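Local atomic coordinates of glyoxalase-related enzyme (Fulvimarina pelagi, PDB entry 3BQX), a protein that is of unknown function but belongs to the glyoxalase-related VOC superfamily, whose paired beta-alpha-beta-beta-beta modules commonly form metal-dependent active sites. Residues A[104-109]-A[124-129]; A[76-81]-A[129-134]; A[97-102]-A[110-115]; A[70-75]-A[118-123]. All coordinates share one frame; numbering follows the deposited sequence.

Contact 1 (A[104-109]-A[124-129]); sequences PPHGGL and AFNPVW
L109 and F125 form the last antiparallel bridge between strands 109-114 and 120-125, at one end of a four-stranded sheet of the VOC (glyoxalase-like) fold. The pair is of the hydrogen-bonded type, with two reciprocal backbone bonds as evidence: F125 N to L109 O at 2.8 Å, and L109 N to F125 O at 3.2 Å. Their side chains leave the sheet on the same face, where V83 of helix 83-92 touches both.

One residue earlier the strand gives way to glycine. G108 CA lies 3.4 Å from F125 O in a CA-H...O contact, and a CB here would come within 2.3 Å of that oxygen and also press on the preceding carbonyl, so the close approach depends on glycine. Beyond it, P104 to G107 make a type I turn, and N126 to W129 make another. In the second, with N126 CG anti to the backbone N (chi1 -171°), N126 OD1 accepts from V128 N at 3.2 Å, an Asx turn.

Water 1 links the two turns, weakly, from H106 O to N126 OD1; water 2 donates to F125 O at 2.9 Å at the strand end, and weakly to G107 O. The H106 ring and the N126 amide have planes 12° apart, though the side chains cross at about a right angle; H106 ND1, which has no hydrogen-bond partner in the model, stands 4.0 Å from N126 ND2.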
loop_
_atom_site.group_PDB
_atom_site.type_symbol
_atom_site.label_atom_id
_atom_site.label_comp_id
_atom_site.label_asym_id
_atom_site.label_seq_id
_atom_site.Cartn_x
_atom_site.Cartn_y
_atom_site.Cartn_z
ATOM N N PRO A 104 -8.991 17.960 -8.639
ATOM C CA PRO A 104 -7.540 18.094 -8.499
ATOM C C PRO A 104 -6.980 18.637 -9.810
ATOM O O PRO A 104 -7.677 18.661 -10.823
ATOM C CB PRO A 104 -7.097 16.663 -8.231
ATOM C CG PRO A 104 -8.026 15.887 -9.114
ATOM C CD PRO A 104 -9.367 16.546 -8.831
ATOM N N PRO A 105 -5.713 19.077 -9.807
ATOM C CA PRO A 105 -5.089 19.617 -11.018
ATOM C C PRO A 105 -5.168 18.677 -12.223
ATOM O O PRO A 105 -5.455 19.112 -13.339
ATOM C CB PRO A 105 -3.651 19.871 -10.576
ATOM C CG PRO A 105 -3.812 20.219 -9.126
ATOM C CD PRO A 105 -4.795 19.175 -8.659
ATOM N N HIS A 106 -4.922 17.389 -11.995
ATOM C CA HIS A 106 -4.956 16.407 -13.075
ATOM C C HIS A 106 -6.367 16.013 -13.502
ATOM O O HIS A 106 -6.564 14.975 -14.137
ATOM C CB HIS A 106 -4.150 15.160 -12.682
ATOM C CG HIS A 106 -4.588 14.527 -11.398
ATOM N ND1 HIS A 106 -5.746 13.787 -11.286
ATOM C CD2 HIS A 106 -4.020 14.523 -10.168
ATOM C CE1 HIS A 106 -5.871 13.353 -10.044
ATOM N NE2 HIS A 106 -4.837 13.785 -9.346
ATOM N N GLY A 107 -7.342 16.847 -13.157
ATOM C CA GLY A 107 -8.720 16.578 -13.531
ATOM C C GLY A 107 -9.428 15.532 -12.691
ATOM O O GLY A 107 -8.819 14.877 -11.842
ATOM N N GLY A 108 -10.724 15.368 -12.939
ATOM C CA GLY A 108 -11.507 14.398 -12.197
ATOM C C GLY A 108 -12.039 14.975 -10.901
ATOM O O GLY A 108 -12.266 16.180 -10.798
ATOM N N LEU A 109 -12.237 14.115 -9.908
ATOM C CA LEU A 109 -12.747 14.542 -8.609
ATOM C C LEU A 109 -12.177 13.618 -7.537
ATOM O O LEU A 109 -12.190 12.401 -7.703
ATOM C CB LEU A 109 -14.277 14.466 -8.597
ATOM C CG LEU A 109 -14.984 14.890 -7.306
ATOM C CD1 LEU A 109 -14.799 16.382 -7.088
ATOM C CD2 LEU A 109 -16.465 14.550 -7.392
ATOM N N ALA A 124 -11.264 8.643 -5.318
ATOM C CA ALA A 124 -11.157 9.408 -6.544
ATOM C C ALA A 124 -11.863 8.868 -7.764
ATOM O O ALA A 124 -12.078 7.665 -7.905
ATOM C CB ALA A 124 -9.674 9.594 -6.881
ATOM N N PHE A 125 -12.216 9.797 -8.644
ATOM C CA PHE A 125 -12.815 9.476 -9.926
ATOM C C PHE A 125 -11.790 9.985 -10.936
ATOM O O PHE A 125 -11.571 11.189 -11.045
ATOM C CB PHE A 125 -14.144 10.206 -10.135
ATOM C CG PHE A 125 -14.659 10.116 -11.545
ATOM C CD1 PHE A 125 -14.952 8.881 -12.116
ATOM C CD2 PHE A 125 -14.818 11.263 -12.316
ATOM C CE1 PHE A 125 -15.391 8.787 -13.438
ATOM C CE2 PHE A 125 -15.256 11.182 -13.638
ATOM C CZ PHE A 125 -15.543 9.944 -14.199
ATOM N N ASN A 126 -11.126 9.065 -11.629
ATOM C CA ASN A 126 -10.131 9.419 -12.635
ATOM C C ASN A 126 -10.457 8.584 -13.868
ATOM O O ASN A 126 -9.982 7.459 -14.017
ATOM C CB ASN A 126 -8.720 9.086 -12.149
ATOM C CG ASN A 126 -7.649 9.641 -13.065
ATOM O OD1 ASN A 126 -7.825 9.689 -14.283
ATOM N ND2 ASN A 126 -6.528 10.055 -12.487
ATOM N N PRO A 127 -11.269 9.139 -14.780
ATOM C CA PRO A 127 -11.683 8.459 -16.010
ATOM C C PRO A 127 -10.578 8.083 -16.995
ATOM O O PRO A 127 -10.795 7.266 -17.889
ATOM C CB PRO A 127 -12.681 9.440 -16.615
ATOM C CG PRO A 127 -12.101 10.758 -16.232
ATOM C CD PRO A 127 -11.741 10.536 -14.775
ATOM N N VAL A 128 -9.397 8.672 -16.836
ATOM C CA VAL A 128 -8.293 8.386 -17.739
ATOM C C VAL A 128 -7.673 7.008 -17.516
ATOM O O VAL A 128 -7.175 6.391 -18.458
ATOM C CB VAL A 128 -7.197 9.468 -17.623
ATOM C CG1 VAL A 128 -6.080 9.191 -18.612
ATOM C CG2 VAL A 128 -7.802 10.845 -17.882
ATOM N N TRP A 129 -7.707 6.524 -16.277
ATOM C CA TRP A 129 -7.141 5.213 -15.944
ATOM C C TRP A 129 -8.215 4.124 -15.944
ATOM O O TRP A 129 -9.131 4.132 -15.121
ATOM C CB TRP A 129 -6.479 5.256 -14.565
ATOM C CG TRP A 129 -5.300 6.173 -14.452
ATOM C CD1 TRP A 129 -4.940 7.171 -15.314
ATOM C CD2 TRP A 129 -4.364 6.220 -13.370
ATOM N NE1 TRP A 129 -3.837 7.841 -14.830
ATOM C CE2 TRP A 129 -3.465 7.277 -13.637
ATOM C CE3 TRP A 129 -4.197 5.469 -12.197
ATOM C CZ2 TRP A 129 -2.417 7.605 -12.773
ATOM C CZ3 TRP A 129 -3.150 5.795 -11.337
ATOM C CH2 TRP A 129 -2.275 6.854 -11.633
HETATM O O HOH W 1 -8.756 12.511 -14.673
HETATM O O HOH W 2 -9.130 12.276 -9.815
#

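Contact 2 (A[76-81]-A[129-134]); sequences NVRAET and WPIGAD
R78 reaches across to the backbone of strand 131-132 and binds two successive carbonyls. NH1 donates to I131 O at 3.0 Å in a nearly straight bond (172° at the hydrogen), and NH2 donates to G132 O at 2.8 Å with a more bent one (146°). Both oxygens lie within a few degrees of the guanidinium plane, whereas each nitrogen stands well above the plane of the carbonyl it meets. The chain is extended from CG to NE, which carries the guanidinium far enough to span backbones whose closest CA atoms, R78 and I131, are 7.7 Å apart.

I131 backs this grip with carbon: its CG2 lies over one face of the guanidinium, 3.5 Å from R78 NH2. Its other branch turns toward the loop, bringing CD1 to 3.6 Å from N76 O and also close to N76 CB and V77 O. Water 3 adds a bridge, accepting from N76 ND2 and donating to W129 O at 2.7 Å.

The contact thus ties the loop between strand 71-76 and helix 83-92 to the short strand 131-132 of the C-terminal tail. V77 packs on V83 and L86 of that helix, while Q5 of the second subunit bonds N76 N and packs on I131.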
loop_
_atom_site.group_PDB
_atom_site.type_symbol
_atom_site.label_atom_id
_atom_site.label_comp_id
_atom_site.label_asym_id
_atom_site.label_seq_id
_atom_site.Cartn_x
_atom_site.Cartn_y
_atom_site.Cartn_z
ATOM N N ASN A 76 -10.370 4.037 -6.581
ATOM C CA ASN A 76 -10.971 4.717 -7.727
ATOM C C ASN A 76 -12.365 4.192 -8.053
ATOM O O ASN A 76 -12.583 2.985 -8.145
ATOM C CB ASN A 76 -10.056 4.576 -8.947
ATOM C CG ASN A 76 -8.832 5.471 -8.867
ATOM O OD1 ASN A 76 -8.465 5.948 -7.788
ATOM N ND2 ASN A 76 -8.187 5.695 -10.009
ATOM N N VAL A 77 -13.302 5.115 -8.240
ATOM C CA VAL A 77 -14.691 4.765 -8.535
ATOM C C VAL A 77 -15.018 4.891 -10.018
ATOM O O VAL A 77 -14.293 5.545 -10.768
ATOM C CB VAL A 77 -15.653 5.644 -7.710
ATOM C CG1 VAL A 77 -15.357 5.460 -6.225
ATOM C CG2 VAL A 77 -15.494 7.105 -8.103
ATOM N N ARG A 78 -16.128 4.281 -10.434
ATOM C CA ARG A 78 -16.521 4.290 -11.841
ATOM C C ARG A 78 -17.332 5.492 -12.332
ATOM O O ARG A 78 -17.622 5.593 -13.524
ATOM C CB ARG A 78 -17.268 2.993 -12.173
ATOM C CG ARG A 78 -16.415 1.737 -12.023
ATOM C CD ARG A 78 -17.171 0.497 -12.476
ATOM N NE ARG A 78 -16.415 -0.735 -12.257
ATOM C CZ ARG A 78 -15.358 -1.109 -12.972
ATOM N NH1 ARG A 78 -14.918 -0.350 -13.968
ATOM N NH2 ARG A 78 -14.742 -2.250 -12.692
ATOM N N ALA A 79 -17.687 6.404 -11.435
ATOM C CA ALA A 79 -18.447 7.591 -11.821
ATOM C C ALA A 79 -18.236 8.705 -10.802
ATOM O O ALA A 79 -18.105 8.441 -9.609
ATOM C CB ALA A 79 -19.932 7.253 -11.944
ATOM N N GLU A 80 -18.219 9.951 -11.270
ATOM C CA GLU A 80 -18.001 11.089 -10.381
ATOM C C GLU A 80 -19.014 11.154 -9.250
ATOM O O GLU A 80 -18.695 11.616 -8.157
ATOM C CB GLU A 80 -18.041 12.402 -11.166
ATOM C CG GLU A 80 -17.378 13.560 -10.451
ATOM C CD GLU A 80 -17.313 14.816 -11.298
ATOM O OE1 GLU A 80 -16.876 14.728 -12.466
ATOM O OE2 GLU A 80 -17.692 15.892 -10.790
ATOM N N THR A 81 -20.230 10.687 -9.514
ATOM C CA THR A 81 -21.293 10.705 -8.515
ATOM C C THR A 81 -21.081 9.725 -7.369
ATOM O O THR A 81 -21.850 9.718 -6.412
ATOM C CB THR A 81 -22.660 10.379 -9.143
ATOM O OG1 THR A 81 -22.602 9.094 -9.776
ATOM C CG2 THR A 81 -23.043 11.432 -10.160
ATOM N N TRP A 129 -7.707 6.524 -16.277
ATOM C CA TRP A 129 -7.141 5.213 -15.944
ATOM C C TRP A 129 -8.215 4.124 -15.944
ATOM O O TRP A 129 -9.131 4.132 -15.121
ATOM C CB TRP A 129 -6.479 5.256 -14.565
ATOM C CG TRP A 129 -5.300 6.173 -14.452
ATOM C CD1 TRP A 129 -4.940 7.171 -15.314
ATOM C CD2 TRP A 129 -4.364 6.220 -13.370
ATOM N NE1 TRP A 129 -3.837 7.841 -14.830
ATOM C CE2 TRP A 129 -3.465 7.277 -13.637
ATOM C CE3 TRP A 129 -4.197 5.469 -12.197
ATOM C CZ2 TRP A 129 -2.417 7.605 -12.773
ATOM C CZ3 TRP A 129 -3.150 5.795 -11.337
ATOM C CH2 TRP A 129 -2.275 6.854 -11.633
ATOM N N PRO A 130 -8.107 3.162 -16.868
ATOM C CA PRO A 130 -9.080 2.069 -16.962
ATOM C C PRO A 130 -9.171 1.191 -15.711
ATOM O O PRO A 130 -8.157 0.879 -15.080
ATOM C CB PRO A 130 -8.590 1.277 -18.174
ATOM C CG PRO A 130 -7.926 2.317 -19.015
ATOM C CD PRO A 130 -7.162 3.121 -17.996
ATOM N N ILE A 131 -10.395 0.804 -15.358
ATOM C CA ILE A 131 -10.644 -0.073 -14.220
ATOM C C ILE A 131 -11.265 -1.339 -14.811
ATOM O O ILE A 131 -12.374 -1.301 -15.350
ATOM C CB ILE A 131 -11.639 0.549 -13.215
ATOM C CG1 ILE A 131 -11.111 1.893 -12.704
ATOM C CG2 ILE A 131 -11.865 -0.403 -12.050
ATOM C CD1 ILE A 131 -12.051 2.591 -11.722
ATOM N N GLY A 132 -10.540 -2.452 -14.718
ATOM C CA GLY A 132 -11.010 -3.712 -15.269
ATOM C C GLY A 132 -12.188 -4.368 -14.575
ATOM O O GLY A 132 -12.654 -3.910 -13.531
ATOM N N ALA A 133 -12.658 -5.465 -15.164
ATOM C CA ALA A 133 -13.792 -6.215 -14.634
ATOM C C ALA A 133 -13.667 -6.526 -13.146
ATOM O O ALA A 133 -14.637 -6.406 -12.398
ATOM C CB ALA A 133 -13.977 -7.505 -15.426
ATOM N N ASP A 134 -12.481 -6.937 -12.712
ATOM C CA ASP A 134 -12.277 -7.243 -11.299
ATOM C C ASP A 134 -11.252 -6.320 -10.664
ATOM O O ASP A 134 -10.266 -6.774 -10.084
ATOM C CB ASP A 134 -11.849 -8.702 -11.115
ATOM C CG ASP A 134 -13.021 -9.662 -11.170
ATOM O OD1 ASP A 134 -13.675 -9.746 -12.234
ATOM O OD2 ASP A 134 -13.293 -10.328 -10.146
HETATM O O HOH W 3 -9.531 5.140 -12.631
#

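Contact 3 (A[97-102]-A[110-115]); sequences LLRPAD and RGYVAD
A salt-bridge network of R99, D102 and R110 faces the second subunit. R110 NH1 donates to D102 OD1 at 2.6 Å, with the oxygen in the guanidinium plane but the nitrogen above the carboxylate plane; the two flat groups are 83° apart. R110 CG sits between its backbone N and carbonyl carbon (chi1 66°), and the chain bends at chi2. R99 comes side-on to the other oxygen, its NE 2.9 Å from D102 OD2 on the syn lone pair and its NH2 adding a longer bond to the same atom. The carboxylate therefore holds two neighbouring arginines, their planes 37° apart, with R110 NH2 3.6 Å above the centre of the R99 guanidinium. Sharing D102 probably offsets part of their repulsion, as does D59 of the second subunit, which forms a salt bridge with R110 NH2 and accepts from Y112 OH.

These side chains stand on the beta hairpin of edge strand 96-102 and its neighbour 109-114. At the first register slip, a classic beta bulge, L98 N and R99 N both donate to Y112 O from the same face of its plane, and Y112 N returns a bond to R99 O at 2.9 Å. The second slip falls between R99 and D102, where G111 CA comes to 3.2 Å from R99 O.

L98 turns toward the neighbouring strand, its CB 4.0 Å from Y112 CB and its CD1 3.9 Å from A114 CB.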
loop_
_atom_site.group_PDB
_atom_site.type_symbol
_atom_site.label_atom_id
_atom_site.label_comp_id
_atom_site.label_asym_id
_atom_site.label_seq_id
_atom_site.Cartn_x
_atom_site.Cartn_y
_atom_site.Cartn_z
ATOM N N LEU A 97 -12.658 12.891 8.002
ATOM C CA LEU A 97 -12.640 13.667 6.771
ATOM C C LEU A 97 -11.434 14.602 6.771
ATOM O O LEU A 97 -11.273 15.423 7.676
ATOM C CB LEU A 97 -13.936 14.478 6.650
ATOM C CG LEU A 97 -14.113 15.375 5.424
ATOM C CD1 LEU A 97 -13.997 14.562 4.143
ATOM C CD2 LEU A 97 -15.476 16.052 5.501
ATOM N N LEU A 98 -10.585 14.469 5.757
ATOM C CA LEU A 98 -9.390 15.304 5.640
ATOM C C LEU A 98 -9.547 16.350 4.548
ATOM O O LEU A 98 -9.075 17.478 4.684
ATOM C CB LEU A 98 -8.154 14.436 5.356
ATOM C CG LEU A 98 -7.721 13.465 6.457
ATOM C CD1 LEU A 98 -6.530 12.642 5.970
ATOM C CD2 LEU A 98 -7.362 14.235 7.721
ATOM N N ARG A 99 -10.211 15.977 3.461
ATOM C CA ARG A 99 -10.424 16.905 2.365
ATOM C C ARG A 99 -11.691 16.584 1.583
ATOM O O ARG A 99 -11.801 15.521 0.978
ATOM C CB ARG A 99 -9.223 16.897 1.409
ATOM C CG ARG A 99 -9.412 17.804 0.208
ATOM C CD ARG A 99 -8.122 18.018 -0.564
ATOM N NE ARG A 99 -8.290 19.084 -1.549
ATOM C CZ ARG A 99 -7.334 19.937 -1.903
ATOM N NH1 ARG A 99 -6.129 19.857 -1.358
ATOM N NH2 ARG A 99 -7.594 20.889 -2.789
ATOM N N PRO A 100 -12.684 17.487 1.615
ATOM C CA PRO A 100 -13.925 17.249 0.878
ATOM C C PRO A 100 -13.588 17.134 -0.609
ATOM O O PRO A 100 -12.657 17.779 -1.093
ATOM C CB PRO A 100 -14.753 18.490 1.194
ATOM C CG PRO A 100 -14.304 18.838 2.575
ATOM C CD PRO A 100 -12.806 18.672 2.484
ATOM N N ALA A 101 -14.348 16.320 -1.328
ATOM C CA ALA A 101 -14.109 16.112 -2.749
ATOM C C ALA A 101 -14.129 17.384 -3.589
ATOM O O ALA A 101 -15.058 18.188 -3.505
ATOM C CB ALA A 101 -15.125 15.118 -3.300
ATOM N N ASP A 102 -13.089 17.556 -4.399
ATOM C CA ASP A 102 -12.980 18.693 -5.303
ATOM C C ASP A 102 -12.110 18.271 -6.481
ATOM O O ASP A 102 -11.473 17.216 -6.438
ATOM C CB ASP A 102 -12.384 19.922 -4.600
ATOM C CG ASP A 102 -10.965 19.701 -4.120
ATOM O OD1 ASP A 102 -10.101 19.330 -4.941
ATOM O OD2 ASP A 102 -10.708 19.911 -2.916
ATOM N N ARG A 110 -11.668 14.186 -6.451
ATOM C CA ARG A 110 -11.118 13.357 -5.386
ATOM C C ARG A 110 -11.117 14.036 -4.027
ATOM O O ARG A 110 -10.996 15.261 -3.922
ATOM C CB ARG A 110 -9.692 12.904 -5.740
ATOM C CG ARG A 110 -8.647 14.018 -5.812
ATOM C CD ARG A 110 -8.034 14.332 -4.449
ATOM N NE ARG A 110 -7.133 15.482 -4.524
ATOM C CZ ARG A 110 -7.541 16.742 -4.651
ATOM N NH1 ARG A 110 -8.839 17.019 -4.711
ATOM N NH2 ARG A 110 -6.653 17.721 -4.735
ATOM N N GLY A 111 -11.269 13.219 -2.989
ATOM C CA GLY A 111 -11.261 13.698 -1.622
ATOM C C GLY A 111 -10.428 12.752 -0.775
ATOM O O GLY A 111 -9.961 11.726 -1.274
ATOM N N TYR A 112 -10.235 13.080 0.497
ATOM C CA TYR A 112 -9.443 12.237 1.388
ATOM C C TYR A 112 -10.143 11.962 2.711
ATOM O O TYR A 112 -10.770 12.853 3.295
ATOM C CB TYR A 112 -8.088 12.890 1.678
ATOM C CG TYR A 112 -7.097 12.861 0.535
ATOM C CD1 TYR A 112 -6.284 11.745 0.317
ATOM C CD2 TYR A 112 -6.927 13.972 -0.300
ATOM C CE1 TYR A 112 -5.324 11.740 -0.691
ATOM C CE2 TYR A 112 -5.972 13.971 -1.313
ATOM C CZ TYR A 112 -5.172 12.854 -1.499
ATOM O OH TYR A 112 -4.190 12.859 -2.465
ATOM N N VAL A 113 -10.032 10.723 3.180
ATOM C CA VAL A 113 -10.611 10.301 4.449
ATOM C C VAL A 113 -9.635 9.318 5.068
ATOM O O VAL A 113 -9.176 8.395 4.393
ATOM C CB VAL A 113 -11.973 9.588 4.253
ATOM C CG1 VAL A 113 -12.493 9.084 5.592
ATOM C CG2 VAL A 113 -12.978 10.538 3.619
ATOM N N ALA A 114 -9.306 9.508 6.337
ATOM C CA ALA A 114 -8.379 8.602 6.993
ATOM C C ALA A 114 -9.131 7.551 7.789
ATOM O O ALA A 114 -10.224 7.811 8.303
ATOM C CB ALA A 114 -7.447 9.371 7.903
ATOM N N ASP A 115 -8.560 6.353 7.885
ATOM C CA ASP A 115 -9.210 5.308 8.653
ATOM C C ASP A 115 -9.016 5.612 10.143
ATOM O O ASP A 115 -8.344 6.582 10.494
ATOM C CB ASP A 115 -8.709 3.905 8.213
ATOM C CG ASP A 115 -7.352 3.509 8.780
ATOM O OD1 ASP A 115 -6.716 4.251 9.551
ATOM O OD2 ASP A 115 -6.920 2.387 8.428
#

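Contact 4 (A[70-75]-A[118-123]); sequences SMALAH and GHIWEI
One face of the W121 indole is covered by L73: its CB lies 3.8 Å from the centroid of the six-membered ring, only 11° off the normal, a CH-pi contact. Further along the same face, L73 CD1 comes to 3.7 Å from W121 CZ2. F27 meets the indole edge-to-face, and NE1 is hydrogen-bonded to the hydroxyl of Y23.

L73 and W121 are paired residues of the parallel strands 71-76 and 120-125, the first and last strands of a beta-alpha-beta-beta-beta module of the VOC fold, which lie side by side in its sheet. W121 CG stands anti to the carbonyl carbon (chi1 -80°), and chi2 of 89° turns the ring's face to L73. Three backbone bonds fix the parallel register: L73 N to I120 O, E122 N to L73 O at 2.7 Å, and H75 N to E122 O at 2.8 Å. Where the strands begin to part, water 4 takes over, donating to M71 O and accepting from I120 N.

The sheet continues beyond this pair, since 71-74 also pair antiparallel with a strand of the second subunit. H75 NE2 is likewise bonded to L3 O of that subunit. On the face away from the tryptophan, A72 CB touches I120 CG2 at 3.9 Å. Two residues on, the extended E122 side chain passes alongside the other alanine, bringing OE1 to 3.5 Å from A74 CB.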
loop_
_atom_site.group_PDB
_atom_site.type_symbol
_atom_site.label_atom_id
_atom_site.label_comp_id
_atom_site.label_asym_id
_atom_site.label_seq_id
_atom_site.Cartn_x
_atom_site.Cartn_y
_atom_site.Cartn_z
ATOM N N SER A 70 4.030 8.815 5.725
ATOM C CA SER A 70 3.949 9.573 4.483
ATOM C C SER A 70 3.455 8.660 3.363
ATOM O O SER A 70 4.239 8.177 2.548
ATOM C CB SER A 70 5.330 10.138 4.127
ATOM O OG SER A 70 5.238 11.113 3.106
HETATM N N MSE A 71 2.149 8.418 3.337
HETATM C CA MSE A 71 1.556 7.558 2.322
HETATM C C MSE A 71 0.052 7.738 2.235
HETATM O O MSE A 71 -0.584 8.230 3.166
HETATM C CB MSE A 71 1.848 6.085 2.619
HETATM C CG MSE A 71 1.172 5.157 1.621
HETATM SE SE MSE A 71 1.122 3.314 2.097
HETATM C CE MSE A 71 0.011 3.491 3.634
ATOM N N ALA A 72 -0.516 7.330 1.104
ATOM C CA ALA A 72 -1.950 7.403 0.892
ATOM C C ALA A 72 -2.353 6.279 -0.048
ATOM O O ALA A 72 -1.646 5.988 -1.011
ATOM C CB ALA A 72 -2.330 8.744 0.285
ATOM N N LEU A 73 -3.475 5.634 0.250
ATOM C CA LEU A 73 -3.997 4.566 -0.599
ATOM C C LEU A 73 -5.210 5.130 -1.323
ATOM O O LEU A 73 -6.074 5.735 -0.702
ATOM C CB LEU A 73 -4.432 3.363 0.240
ATOM C CG LEU A 73 -3.324 2.742 1.088
ATOM C CD1 LEU A 73 -3.891 1.597 1.894
ATOM C CD2 LEU A 73 -2.191 2.259 0.191
ATOM N N ALA A 74 -5.296 4.925 -2.629
ATOM C CA ALA A 74 -6.426 5.449 -3.380
ATOM C C ALA A 74 -7.373 4.347 -3.818
ATOM O O ALA A 74 -6.944 3.235 -4.136
ATOM C CB ALA A 74 -5.925 6.216 -4.602
ATOM N N HIS A 75 -8.666 4.662 -3.796
ATOM C CA HIS A 75 -9.717 3.763 -4.255
ATOM C C HIS A 75 -10.393 4.562 -5.361
ATOM O O HIS A 75 -10.900 5.655 -5.112
ATOM C CB HIS A 75 -10.730 3.456 -3.144
ATOM C CG HIS A 75 -11.876 2.604 -3.598
ATOM N ND1 HIS A 75 -13.087 3.123 -4.008
ATOM C CD2 HIS A 75 -11.971 1.263 -3.759
ATOM C CE1 HIS A 75 -13.877 2.139 -4.400
ATOM N NE2 HIS A 75 -13.222 0.999 -4.259
ATOM N N GLY A 118 -5.577 6.541 11.291
ATOM C CA GLY A 118 -4.890 7.622 10.610
ATOM C C GLY A 118 -4.394 7.337 9.206
ATOM O O GLY A 118 -3.867 8.234 8.550
ATOM N N HIS A 119 -4.544 6.103 8.733
ATOM C CA HIS A 119 -4.079 5.788 7.382
ATOM C C HIS A 119 -4.956 6.510 6.374
ATOM O O HIS A 119 -6.172 6.348 6.355
ATOM C CB HIS A 119 -4.108 4.283 7.151
ATOM C CG HIS A 119 -3.239 3.524 8.098
ATOM N ND1 HIS A 119 -1.872 3.697 8.154
ATOM C CD2 HIS A 119 -3.544 2.615 9.053
ATOM C CE1 HIS A 119 -1.373 2.927 9.105
ATOM N NE2 HIS A 119 -2.367 2.260 9.664
ATOM N N ILE A 120 -4.316 7.301 5.522
ATOM C CA ILE A 120 -5.006 8.106 4.530
ATOM C C ILE A 120 -5.520 7.395 3.287
ATOM O O ILE A 120 -4.782 6.672 2.608
ATOM C CB ILE A 120 -4.098 9.267 4.064
ATOM C CG1 ILE A 120 -3.693 10.117 5.274
ATOM C CG2 ILE A 120 -4.812 10.103 3.022
ATOM C CD1 ILE A 120 -2.661 11.185 4.952
ATOM N N TRP A 121 -6.797 7.611 2.993
ATOM C CA TRP A 121 -7.414 7.043 1.811
ATOM C C TRP A 121 -7.881 8.149 0.889
ATOM O O TRP A 121 -8.496 9.125 1.332
ATOM C CB TRP A 121 -8.635 6.189 2.166
ATOM C CG TRP A 121 -8.304 4.826 2.634
ATOM C CD1 TRP A 121 -8.060 4.436 3.915
ATOM C CD2 TRP A 121 -8.129 3.664 1.816
ATOM N NE1 TRP A 121 -7.739 3.095 3.953
ATOM C CE2 TRP A 121 -7.778 2.601 2.676
ATOM C CE3 TRP A 121 -8.239 3.417 0.439
ATOM C CZ2 TRP A 121 -7.530 1.308 2.206
ATOM C CZ3 TRP A 121 -7.988 2.122 -0.027
ATOM C CH2 TRP A 121 -7.641 1.092 0.856
ATOM N N GLU A 122 -7.574 8.017 -0.393
ATOM C CA GLU A 122 -8.047 8.971 -1.375
ATOM C C GLU A 122 -9.201 8.278 -2.086
ATOM O O GLU A 122 -9.072 7.123 -2.487
ATOM C CB GLU A 122 -6.970 9.309 -2.410
ATOM C CG GLU A 122 -7.521 10.138 -3.578
ATOM C CD GLU A 122 -6.478 10.448 -4.625
ATOM O OE1 GLU A 122 -5.467 9.719 -4.684
ATOM O OE2 GLU A 122 -6.679 11.409 -5.403
ATOM N N ILE A 123 -10.340 8.955 -2.197
ATOM C CA ILE A 123 -11.473 8.402 -2.923
ATOM C C ILE A 123 -11.477 9.265 -4.168
ATOM O O ILE A 123 -11.662 10.479 -4.092
ATOM C CB ILE A 123 -12.796 8.549 -2.153
ATOM C CG1 ILE A 123 -12.674 7.872 -0.781
ATOM C CG2 ILE A 123 -13.929 7.933 -2.954
ATOM C CD1 ILE A 123 -12.244 6.414 -0.832
HETATM O O HOH W 4 -1.413 7.615 5.672
#

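Overall arrangement
Contacts 1, 3 and 4 share one mixed sheet, ordered 71-76, 120-125, 109-114, 96-102. Contact 4 supplies its parallel pair and contact 3 its hairpin edge; with centres 9 Å apart, they are joined through the central strands by V113 O to W121 N and G111 O to I123 N, both 2.9 Å and probable hydrogen bonds. Contact 1 lies 15 Å from contact 4, centre to centre, at the far end of strand 120-125. Contact 2 continues from there: A124 O and V77 N, 2.8 Å apart, probably bond, and W129 is common to both. Each of the four reaches the second subunit. None of the four includes a metal or ligand, so they place no active site.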